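Local coordinates for protein thioredoxin reductase (Clostridium acetobutylicum ATCC 824, PDB 6GNA) that probably reduces thioredoxin with electrons from ferredoxin, passed through FAD and a redox-active disulfide, without a pyridine nucleotide, at residues C134-V147 with E157-K169. Numbering follows the deposited sequence. Where two conformers were deposited one is given.
Sequences CATCDAPLYKGKIV and ESEANYLAELASK
Glu159 reaches from its helix to the weakly bonded helical turn at about 135-138, where its OE1 takes two backbone amides: Thr136 N at 3.1 Å, from the anti side and 32° out of the carboxylate plane, and Ala135 N at 2.9 Å in a weak, bent bond. A carboxylate suits this spot because one of its oxygens can accept from two successive N-H groups. At the other end, backbone bonds take over. Gly144 N gives an almost straight bond to Leu166 O (2.8 Å), its positive phi (68°) fitting the third position of the type II turn Tyr142-Lys145. Next, Ser168 N donates to Lys145 O, and Val147 N to Lys169 O (2.9 Å) as the parallel strands begin. Ser168 OG, held between its own backbone N and carbonyl carbon (chi1 54°), shares a water with Gly144 O.

Between these ends the packing is apolar. The small Ala139 lets three larger side chains close in: its CB lies 3.7 Å from Leu166 CD1, near Leu163 CD1, and at the edge of the Tyr162 ring. Leu163 spreads its branches, CD2 reaching Ala135 CB at 3.8 Å and CD1 Val147 CG2.

Strand 146-151, helix 155-163 and strand 169-174 form a right-handed beta-alpha-beta crossover, as in Rossmann-like domains; against its helix rests the segment bearing the Cys134-Cys137 disulfide, a CxxC pair as in the low-molecular-weight thioredoxin reductases.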
ATOM      1  N   CYS A 134     -20.115  24.032  -0.260  1.00 25.93           N
ATOM      2  CA  CYS A 134     -19.367  25.047   0.470  1.00 25.83           C
ATOM      3  C   CYS A 134     -20.247  26.281   0.624  1.00 27.72           C
ATOM      4  O   CYS A 134     -20.474  27.013  -0.349  1.00 27.02           O
ATOM      5  CB  CYS A 134     -18.092  25.404  -0.279  1.00 25.88           C
ATOM      6  SG  CYS A 134     -17.081  26.531   0.689  1.00 28.19           S
ATOM      7  N   ALA A 135     -20.717  26.525   1.844  1.00 24.70           N
ATOM      8  CA  ALA A 135     -21.612  27.651   2.080  1.00 26.19           C
ATOM      9  C   ALA A 135     -20.866  28.977   2.015  1.00 26.68           C
ATOM     10  O   ALA A 135     -21.344  29.938   1.399  1.00 27.50           O
ATOM     11  CB  ALA A 135     -22.319  27.495   3.425  1.00 27.23           C
ATOM     12  N   THR A 136     -19.703  29.064   2.660  1.00 26.58           N
ATOM     13  CA  THR A 136     -18.960  30.321   2.658  1.00 27.17           C
ATOM     14  C   THR A 136     -18.510  30.697   1.251  1.00 28.14           C
ATOM     15  O   THR A 136     -18.460  31.886   0.912  1.00 28.87           O
ATOM     16  CB  THR A 136     -17.766  30.226   3.606  1.00 26.84           C
ATOM     17  OG1 THR A 136     -16.928  29.131   3.221  1.00 26.74           O
ATOM     18  CG2 THR A 136     -18.227  29.991   5.032  1.00 26.01           C
ATOM     19  N   CYS A 137     -18.191  29.700   0.421  1.00 28.60           N
ATOM     20  CA  CYS A 137     -17.793  29.962  -0.957  1.00 37.25           C
ATOM     21  C   CYS A 137     -18.916  30.647  -1.740  1.00 29.83           C
ATOM     22  O   CYS A 137     -18.673  31.600  -2.492  1.00 37.03           O
ATOM     23  CB  CYS A 137     -17.392  28.641  -1.634  1.00 33.41           C
ATOM     24  SG  CYS A 137     -16.116  27.578  -0.774  1.00 40.39           S
ATOM     25  N   ASP A 138     -20.157  30.187  -1.568  1.00 29.39           N
ATOM     26  CA  ASP A 138     -21.289  30.692  -2.332  1.00 30.22           C
ATOM     27  C   ASP A 138     -22.057  31.774  -1.599  1.00 36.46           C
ATOM     28  O   ASP A 138     -23.116  32.189  -2.077  1.00 30.83           O
ATOM     29  CB  ASP A 138     -22.259  29.557  -2.687  1.00 32.05           C
ATOM     30  CG  ASP A 138     -21.655  28.543  -3.628  1.00 48.76           C
ATOM     31  OD1 ASP A 138     -20.519  28.765  -4.096  1.00 50.96           O
ATOM     32  OD2 ASP A 138     -22.323  27.521  -3.898  1.00 57.42           O
ATOM     33  N   ALA A 139     -21.546  32.247  -0.462  1.00 29.55           N
ATOM     34  CA  ALA A 139     -22.336  33.111   0.413  1.00 29.44           C
ATOM     35  C   ALA A 139     -22.873  34.338  -0.295  1.00 30.53           C
ATOM     36  O   ALA A 139     -24.063  34.648  -0.110  1.00 30.59           O
ATOM     37  CB  ALA A 139     -21.527  33.495   1.655  1.00 28.99           C
ATOM     38  N   PRO A 140     -22.088  35.083  -1.082  1.00 31.47           N
ATOM     39  CA  PRO A 140     -22.648  36.291  -1.714  1.00 32.61           C
ATOM     40  C   PRO A 140     -23.868  36.006  -2.561  1.00 32.98           C
ATOM     41  O   PRO A 140     -24.742  36.872  -2.688  1.00 33.66           O
ATOM     42  CB  PRO A 140     -21.483  36.827  -2.559  1.00 33.55           C
ATOM     43  CG  PRO A 140     -20.258  36.266  -1.933  1.00 32.84           C
ATOM     44  CD  PRO A 140     -20.659  34.912  -1.402  1.00 31.64           C
ATOM     45  N   LEU A 141     -23.948  34.814  -3.148  1.00 32.63           N
ATOM     46  CA  LEU A 141     -25.078  34.436  -3.985  1.00 33.02           C
ATOM     47  C   LEU A 141     -26.372  34.345  -3.186  1.00 32.72           C
ATOM     48  O   LEU A 141     -27.457  34.445  -3.772  1.00 35.71           O
ATOM     49  CB  LEU A 141     -24.750  33.089  -4.631  1.00 40.40           C
ATOM     50  CG  LEU A 141     -25.403  32.606  -5.921  1.00 53.39           C
ATOM     51  CD1 LEU A 141     -25.314  33.639  -7.028  1.00 49.72           C
ATOM     52  CD2 LEU A 141     -24.695  31.322  -6.334  1.00 62.41           C
ATOM     53  N   TYR A 142     -26.279  34.167  -1.864  1.00 31.48           N
ATOM     54  CA  TYR A 142     -27.441  34.006  -0.996  1.00 30.93           C
ATOM     55  C   TYR A 142     -27.661  35.220  -0.101  1.00 31.13           C
ATOM     56  O   TYR A 142     -28.394  35.142   0.889  1.00 30.57           O
ATOM     57  CB  TYR A 142     -27.335  32.699  -0.200  1.00 29.70           C
ATOM     58  CG  TYR A 142     -27.415  31.527  -1.140  1.00 29.68           C
ATOM     59  CD1 TYR A 142     -28.641  31.021  -1.546  1.00 35.12           C
ATOM     60  CD2 TYR A 142     -26.264  30.972  -1.688  1.00 29.69           C
ATOM     61  CE1 TYR A 142     -28.718  29.966  -2.446  1.00 35.11           C
ATOM     62  CE2 TYR A 142     -26.333  29.924  -2.589  1.00 33.24           C
ATOM     63  CZ  TYR A 142     -27.561  29.424  -2.964  1.00 34.75           C
ATOM     64  OH  TYR A 142     -27.641  28.377  -3.863  1.00 38.64           O
ATOM     65  N   LYS A 143     -27.078  36.359  -0.456  1.00 32.03           N
ATOM     66  CA  LYS A 143     -27.346  37.579   0.283  1.00 32.44           C
ATOM     67  C   LYS A 143     -28.832  37.891   0.197  1.00 36.16           C
ATOM     68  O   LYS A 143     -29.408  37.915  -0.895  1.00 33.96           O
ATOM     69  CB  LYS A 143     -26.526  38.727  -0.306  1.00 33.57           C
ATOM     70  CG  LYS A 143     -26.656  40.025   0.463  1.00 35.41           C
ATOM     71  CD  LYS A 143     -25.843  41.149  -0.179  1.00 43.15           C
ATOM     72  CE  LYS A 143     -26.156  42.497   0.464  1.00 47.33           C
ATOM     73  NZ  LYS A 143     -25.329  43.610  -0.088  1.00 56.77           N
ATOM     74  N   GLY A 144     -29.457  38.107   1.353  1.00 33.76           N
ATOM     75  CA  GLY A 144     -30.882  38.379   1.410  1.00 32.87           C
ATOM     76  C   GLY A 144     -31.774  37.216   1.038  1.00 32.40           C
ATOM     77  O   GLY A 144     -32.969  37.428   0.793  1.00 35.13           O
ATOM     78  N   LYS A 145     -31.236  35.999   0.981  1.00 33.22           N
ATOM     79  CA  LYS A 145     -32.002  34.798   0.684  1.00 35.39           C
ATOM     80  C   LYS A 145     -31.998  33.862   1.891  1.00 34.57           C
ATOM     81  O   LYS A 145     -31.317  34.096   2.892  1.00 32.73           O
ATOM     82  CB  LYS A 145     -31.451  34.100  -0.573  1.00 31.82           C
ATOM     83  CG  LYS A 145     -31.523  34.970  -1.842  1.00 36.81           C
ATOM     84  CD  LYS A 145     -31.225  34.180  -3.111  1.00 70.36           C
ATOM     85  CE  LYS A 145     -31.477  35.015  -4.368  1.00 59.13           C
ATOM     86  NZ  LYS A 145     -31.036  34.310  -5.604  1.00 71.00           N
ATOM     87  N   ILE A 146     -32.787  32.794   1.796  1.00 29.83           N
ATOM     88  CA  ILE A 146     -32.907  31.811   2.865  1.00 28.29           C
ATOM     89  C   ILE A 146     -31.927  30.679   2.593  1.00 27.69           C
ATOM     90  O   ILE A 146     -31.893  30.132   1.484  1.00 28.04           O
ATOM     91  CB  ILE A 146     -34.342  31.270   2.953  1.00 28.29           C
ATOM     92  CG1 ILE A 146     -35.336  32.417   3.188  1.00 30.13           C
ATOM     93  CG2 ILE A 146     -34.451  30.215   4.049  1.00 28.58           C
ATOM     94  CD1 ILE A 146     -36.776  32.008   3.011  1.00 39.41           C
ATOM     95  N   VAL A 147     -31.149  30.309   3.605  1.00 26.90           N
ATOM     96  CA  VAL A 147     -30.133  29.270   3.471  0.75 26.32           C
ATOM     97  C   VAL A 147     -30.327  28.222   4.560  1.00 27.28           C
ATOM     98  O   VAL A 147     -30.500  28.563   5.740  1.00 26.76           O
ATOM     99  CB  VAL A 147     -28.709  29.855   3.541  0.75 27.78           C
ATOM    100  CG1 VAL A 147     -27.661  28.745   3.528  0.75 37.85           C
ATOM    101  CG2 VAL A 147     -28.482  30.812   2.383  0.75 27.38           C
ATOM    102  N   GLU A 157     -20.876  24.595  11.590  1.00 21.65           N
ATOM    103  CA  GLU A 157     -21.434  25.609  12.485  1.00 21.59           C
ATOM    104  C   GLU A 157     -20.828  26.975  12.198  1.00 22.10           C
ATOM    105  O   GLU A 157     -21.534  27.987  12.190  1.00 22.35           O
ATOM    106  CB  GLU A 157     -21.195  25.228  13.948  1.00 21.20           C
ATOM    107  CG  GLU A 157     -21.825  23.906  14.369  1.00 21.63           C
ATOM    108  CD  GLU A 157     -21.483  23.499  15.790  1.00 23.51           C
ATOM    109  OE1 GLU A 157     -20.914  24.342  16.531  1.00 25.64           O
ATOM    110  OE2 GLU A 157     -21.768  22.332  16.147  1.00 24.62           O
ATOM    111  N   SER A 158     -19.516  27.023  11.950  1.00 22.35           N
ATOM    112  CA  SER A 158     -18.880  28.293  11.611  0.64 22.94           C
ATOM    113  C   SER A 158     -19.426  28.844  10.303  1.00 23.43           C
ATOM    114  O   SER A 158     -19.587  30.060  10.146  1.00 23.92           O
ATOM    115  CB  SER A 158     -17.364  28.101  11.501  0.64 23.17           C
ATOM    116  OG  SER A 158     -16.807  27.670  12.728  0.64 37.41           O
ATOM    117  N   GLU A 159     -19.712  27.971   9.345  1.00 23.38           N
ATOM    118  CA  GLU A 159     -20.236  28.458   8.078  1.00 23.92           C
ATOM    119  C   GLU A 159     -21.633  29.019   8.267  1.00 23.92           C
ATOM    120  O   GLU A 159     -21.976  30.045   7.677  1.00 24.52           O
ATOM    121  CB  GLU A 159     -20.233  27.339   7.038  1.00 23.95           C
ATOM    122  CG  GLU A 159     -18.828  26.828   6.700  1.00 24.12           C
ATOM    123  CD  GLU A 159     -18.763  26.084   5.394  1.00 24.46           C
ATOM    124  OE1 GLU A 159     -19.411  26.531   4.435  1.00 24.92           O
ATOM    125  OE2 GLU A 159     -18.054  25.054   5.315  1.00 24.36           O
ATOM    126  N   ALA A 160     -22.451  28.354   9.083  1.00 23.33           N
ATOM    127  CA  ALA A 160     -23.776  28.889   9.400  1.00 23.36           C
ATOM    128  C   ALA A 160     -23.674  30.271  10.032  1.00 23.71           C
ATOM    129  O   ALA A 160     -24.447  31.176   9.698  1.00 24.50           O
ATOM    130  CB  ALA A 160     -24.495  27.935  10.353  1.00 22.68           C
ATOM    131  N   ASN A 161     -22.749  30.444  10.979  1.00 23.54           N
ATOM    132  CA  ASN A 161     -22.593  31.746  11.620  1.00 23.96           C
ATOM    133  C   ASN A 161     -22.216  32.812  10.605  1.00 25.77           C
ATOM    134  O   ASN A 161     -22.706  33.946  10.674  1.00 26.19           O
ATOM    135  CB  ASN A 161     -21.553  31.672  12.735  1.00 23.71           C
ATOM    136  CG  ASN A 161     -22.014  30.829  13.898  1.00 23.03           C
ATOM    137  OD1 ASN A 161     -23.215  30.703  14.141  1.00 26.88           O
ATOM    138  ND2 ASN A 161     -21.067  30.221  14.598  1.00 22.71           N
ATOM    139  N   TYR A 162     -21.321  32.478   9.677  1.00 24.99           N
ATOM    140  CA  TYR A 162     -20.940  33.442   8.653  1.00 26.55           C
ATOM    141  C   TYR A 162     -22.123  33.776   7.757  1.00 26.29           C
ATOM    142  O   TYR A 162     -22.346  34.943   7.414  1.00 27.08           O
ATOM    143  CB  TYR A 162     -19.781  32.883   7.823  1.00 28.68           C
ATOM    144  CG  TYR A 162     -19.308  33.830   6.744  1.00 33.67           C
ATOM    145  CD1 TYR A 162     -18.553  34.952   7.065  1.00 65.61           C
ATOM    146  CD2 TYR A 162     -19.619  33.612   5.409  1.00 34.81           C
ATOM    147  CE1 TYR A 162     -18.122  35.831   6.088  1.00 41.21           C
ATOM    148  CE2 TYR A 162     -19.194  34.492   4.421  1.00 35.01           C
ATOM    149  CZ  TYR A 162     -18.443  35.597   4.769  1.00 75.88           C
ATOM    150  OH  TYR A 162     -18.008  36.479   3.803  1.00 60.34           O
ATOM    151  N   LEU A 163     -22.883  32.762   7.342  1.00 25.87           N
ATOM    152  CA  LEU A 163     -23.998  33.021   6.443  1.00 26.35           C
ATOM    153  C   LEU A 163     -25.062  33.873   7.099  1.00 31.15           C
ATOM    154  O   LEU A 163     -25.783  34.587   6.403  1.00 27.80           O
ATOM    155  CB  LEU A 163     -24.618  31.713   5.949  1.00 26.03           C
ATOM    156  CG  LEU A 163     -24.167  31.238   4.565  1.00 26.29           C
ATOM    157  CD1 LEU A 163     -24.664  32.190   3.487  1.00 27.71           C
ATOM    158  CD2 LEU A 163     -22.646  31.099   4.495  1.00 26.29           C
ATOM    159  N   ALA A 164     -25.178  33.815   8.429  1.00 26.01           N
ATOM    160  CA  ALA A 164     -26.197  34.610   9.106  1.00 27.77           C
ATOM    161  C   ALA A 164     -25.961  36.102   8.934  1.00 34.24           C
ATOM    162  O   ALA A 164     -26.887  36.893   9.139  1.00 32.00           O
ATOM    163  CB  ALA A 164     -26.250  34.232  10.584  1.00 28.60           C
ATOM    164  N   GLU A 165     -24.754  36.503   8.532  1.00 29.65           N
ATOM    165  CA  GLU A 165     -24.459  37.905   8.273  1.00 28.66           C
ATOM    166  C   GLU A 165     -24.927  38.376   6.901  1.00 32.30           C
ATOM    167  O   GLU A 165     -24.932  39.584   6.655  1.00 35.71           O
ATOM    168  CB  GLU A 165     -22.949  38.139   8.379  1.00 31.09           C
ATOM    169  CG  GLU A 165     -22.317  37.622   9.668  1.00 62.29           C
ATOM    170  CD  GLU A 165     -22.667  38.471  10.874  1.00 77.68           C
ATOM    171  OE1 GLU A 165     -22.871  39.692  10.706  1.00104.71           O
ATOM    172  OE2 GLU A 165     -22.738  37.917  11.992  1.00 96.77           O
ATOM    173  N   LEU A 166     -25.290  37.465   6.003  1.00 38.25           N
ATOM    174  CA  LEU A 166     -25.670  37.806   4.635  1.00 35.91           C
ATOM    175  C   LEU A 166     -27.070  37.333   4.279  1.00 35.36           C
ATOM    176  O   LEU A 166     -27.819  38.059   3.633  1.00 36.48           O
ATOM    177  CB  LEU A 166     -24.658  37.197   3.641  1.00 36.82           C
ATOM    178  CG  LEU A 166     -23.240  37.782   3.671  1.00 53.03           C
ATOM    179  CD1 LEU A 166     -22.292  36.976   2.779  1.00 51.36           C
ATOM    180  CD2 LEU A 166     -23.250  39.256   3.266  1.00 61.87           C
ATOM    181  N   ALA A 167     -27.441  36.128   4.689  1.00 32.22           N
ATOM    182  CA  ALA A 167     -28.738  35.572   4.355  1.00 34.65           C
ATOM    183  C   ALA A 167     -29.835  36.219   5.190  1.00 35.18           C
ATOM    184  O   ALA A 167     -29.602  36.717   6.296  1.00 35.25           O
ATOM    185  CB  ALA A 167     -28.729  34.064   4.617  1.00 30.28           C
ATOM    186  N   SER A 168     -31.043  36.253   4.623  1.00 32.88           N
ATOM    187  CA  SER A 168     -32.190  36.740   5.382  1.00 34.26           C
ATOM    188  C   SER A 168     -32.575  35.792   6.510  1.00 35.21           C
ATOM    189  O   SER A 168     -33.203  36.223   7.482  1.00 37.32           O
ATOM    190  CB  SER A 168     -33.382  36.911   4.445  1.00 36.96           C
ATOM    191  OG  SER A 168     -33.625  35.696   3.747  1.00 38.01           O
ATOM    192  N   LYS A 169     -32.226  34.514   6.396  1.00 30.19           N
ATOM    193  CA  LYS A 169     -32.597  33.517   7.387  1.00 29.00           C
ATOM    194  C   LYS A 169     -31.666  32.328   7.194  1.00 27.58           C
ATOM    195  O   LYS A 169     -31.433  31.915   6.059  1.00 27.63           O
ATOM    196  CB  LYS A 169     -34.047  33.068   7.173  1.00 29.65           C
ATOM    197  CG  LYS A 169     -34.499  31.897   8.034  1.00 31.85           C
ATOM    198  CD  LYS A 169     -34.694  32.294   9.489  1.00 32.45           C
ATOM    199  CE  LYS A 169     -35.307  31.155  10.291  1.00 44.62           C
ATOM    200  NZ  LYS A 169     -35.532  31.497  11.721  1.00 38.16           N
TER
HETATM  201  O   HOH W   1     -35.562  36.030   1.926  1.00 43.33           O